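Local atomic coordinates of hypothetical protein (Giardia lamblia, PDB entry 3I3F), a protein that is of unknown function but belongs to the YjgF-like (endoribonuclease L-PSP) family and can bind pentanoic acid. Residues Thr61-Thr64 and Phe65-Arg69. Residues are numbered along the deposited sequence; the frame is centred on the assembly and turned at random.
Sequences TRQT and FDNIR
The carboxamides of Gln63 and Asn67, one helical turn apart, meet with their planes turned 44° from each other. NE2 of Gln63 donates to OD1 of Asn67 over 2.9 Å; the acceptor lies in the amide plane of Gln63, yet NE2 sits above the carbonyl plane of Asn67, off its lone pairs. Glutamine is long enough to span the turn: CG runs anti to the backbone N (chi1 -175°) and the chain then bends at chi2 (66°). An amide suits Asn67, since its other end, ND2, donates to the carbonyl of Ile47. OD1 of Asp66 lies close to the plane of the Arg69 guanidinium, at the rim of the group. There NH2 of Arg69 donates to OD1 of Asp66 over 3.0 Å, on the syn side of the carboxylate, a salt bridge suited to opposite charges three residues apart on a more exposed flank; OD2 forms another with Lys70. At the Phe65 ring, CD2 lies 4.0 Å from CG2 of Thr61, the two side chains running alongside each other. CG2 of Thr64 likewise lies 4.1 Å from CD1 of Ile68. The threonines suit this buried side because each offers a methyl, while its hydroxyl bonds back to a carbonyl one turn earlier, Leu57 for Thr61 and Gln60 for Thr64. Phe65 and Ile68 bring apolar bulk to the sheet, where with Thr64 they touch Val133 of strand 131-139; Thr61 and Phe65 also touch helix 95-108. An apolar flank on the sheet and a polar one partly covered by loops mark an amphipathic helix, as in the alpha-beta fold of YjgF-like proteins.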
loop_
_atom_site.group_PDB
_atom_site.type_symbol
_atom_site.label_atom_id
_atom_site.label_comp_id
_atom_site.label_asym_id
_atom_site.label_seq_id
_atom_site.Cartn_x
_atom_site.Cartn_y
_atom_site.Cartn_z
ATOM N N THR A 61 14.141 8.490 -11.594
ATOM C CA THR A 61 14.047 8.685 -10.149
ATOM C C THR A 61 13.938 10.166 -9.793
ATOM O O THR A 61 13.076 10.550 -9.003
ATOM C CB THR A 61 15.247 8.052 -9.416
ATOM O OG1 THR A 61 15.250 6.638 -9.653
ATOM C CG2 THR A 61 15.171 8.310 -7.916
ATOM N N ARG A 62 14.791 10.997 -10.385
ATOM C CA ARG A 62 14.762 12.436 -10.123
ATOM C C ARG A 62 13.426 13.049 -10.549
ATOM O O ARG A 62 12.853 13.865 -9.832
ATOM C CB ARG A 62 15.920 13.142 -10.834
ATOM C CG ARG A 62 17.291 12.813 -10.260
ATOM C CD ARG A 62 18.400 13.546 -11.001
ATOM N NE ARG A 62 19.725 13.227 -10.474
ATOM C CZ ARG A 62 20.263 13.802 -9.402
ATOM N NH1 ARG A 62 19.587 14.729 -8.737
ATOM N NH2 ARG A 62 21.477 13.453 -8.994
ATOM N N GLN A 63 12.932 12.645 -11.718
ATOM C CA GLN A 63 11.655 13.150 -12.223
ATOM C C GLN A 63 10.483 12.704 -11.342
ATOM O O GLN A 63 9.562 13.482 -11.097
ATOM C CB GLN A 63 11.433 12.708 -13.673
ATOM C CG GLN A 63 10.178 13.288 -14.321
ATOM C CD GLN A 63 10.254 14.792 -14.487
ATOM O OE1 GLN A 63 11.148 15.303 -15.162
ATOM N NE2 GLN A 63 9.318 15.509 -13.875
ATOM N N THR A 64 10.527 11.460 -10.868
ATOM C CA THR A 64 9.479 10.932 -9.994
ATOM C C THR A 64 9.338 11.760 -8.720
ATOM O O THR A 64 8.230 12.138 -8.344
ATOM C CB THR A 64 9.744 9.457 -9.624
ATOM O OG1 THR A 64 9.688 8.653 -10.807
ATOM C CG2 THR A 64 8.706 8.949 -8.628
ATOM N N PHE A 65 10.457 12.055 -8.065
ATOM C CA PHE A 65 10.399 12.816 -6.821
ATOM C C PHE A 65 10.139 14.304 -7.042
ATOM O O PHE A 65 9.570 14.960 -6.175
ATOM C CB PHE A 65 11.637 12.558 -5.961
ATOM C CG PHE A 65 11.599 11.223 -5.275
ATOM C CD1 PHE A 65 10.716 11.003 -4.224
ATOM C CD2 PHE A 65 12.401 10.176 -5.702
ATOM C CE1 PHE A 65 10.652 9.771 -3.596
ATOM C CE2 PHE A 65 12.343 8.938 -5.074
ATOM C CZ PHE A 65 11.462 8.736 -4.024
ATOM N N ASP A 66 10.520 14.825 -8.207
ATOM C CA ASP A 66 10.128 16.183 -8.592
ATOM C C ASP A 66 8.607 16.269 -8.745
ATOM O O ASP A 66 7.987 17.216 -8.265
ATOM C CB ASP A 66 10.818 16.612 -9.891
ATOM C CG ASP A 66 10.680 18.102 -10.163
ATOM O OD1 ASP A 66 11.001 18.907 -9.262
ATOM O OD2 ASP A 66 10.263 18.465 -11.282
ATOM N N ASN A 67 8.016 15.275 -9.410
ATOM C CA ASN A 67 6.557 15.182 -9.532
ATOM C C ASN A 67 5.873 15.137 -8.167
ATOM O O ASN A 67 4.903 15.856 -7.926
ATOM C CB ASN A 67 6.151 13.942 -10.340
ATOM C CG ASN A 67 6.513 14.044 -11.814
ATOM O OD1 ASN A 67 6.858 15.114 -12.317
ATOM N ND2 ASN A 67 6.426 12.922 -12.516
ATOM N N ILE A 68 6.389 14.293 -7.278
ATOM C CA ILE A 68 5.854 14.169 -5.923
ATOM C C ILE A 68 5.958 15.490 -5.160
ATOM O O ILE A 68 4.993 15.921 -4.530
ATOM C CB ILE A 68 6.566 13.043 -5.137
ATOM C CG1 ILE A 68 6.178 11.677 -5.708
ATOM C CG2 ILE A 68 6.206 13.102 -3.657
ATOM C CD1 ILE A 68 7.055 10.540 -5.241
ATOM N N ARG A 69 7.119 16.138 -5.233
ATOM C CA ARG A 69 7.323 17.428 -4.568
ATOM C C ARG A 69 6.312 18.469 -5.051
ATOM O O ARG A 69 5.678 19.147 -4.244
ATOM C CB ARG A 69 8.746 17.942 -4.806
ATOM C CG ARG A 69 9.071 19.250 -4.078
ATOM C CD ARG A 69 10.424 19.821 -4.489
ATOM N NE ARG A 69 10.486 20.133 -5.918
ATOM C CZ ARG A 69 9.945 21.207 -6.498
ATOM N NH1 ARG A 69 9.278 22.113 -5.786
ATOM N NH2 ARG A 69 10.072 21.377 -7.810
#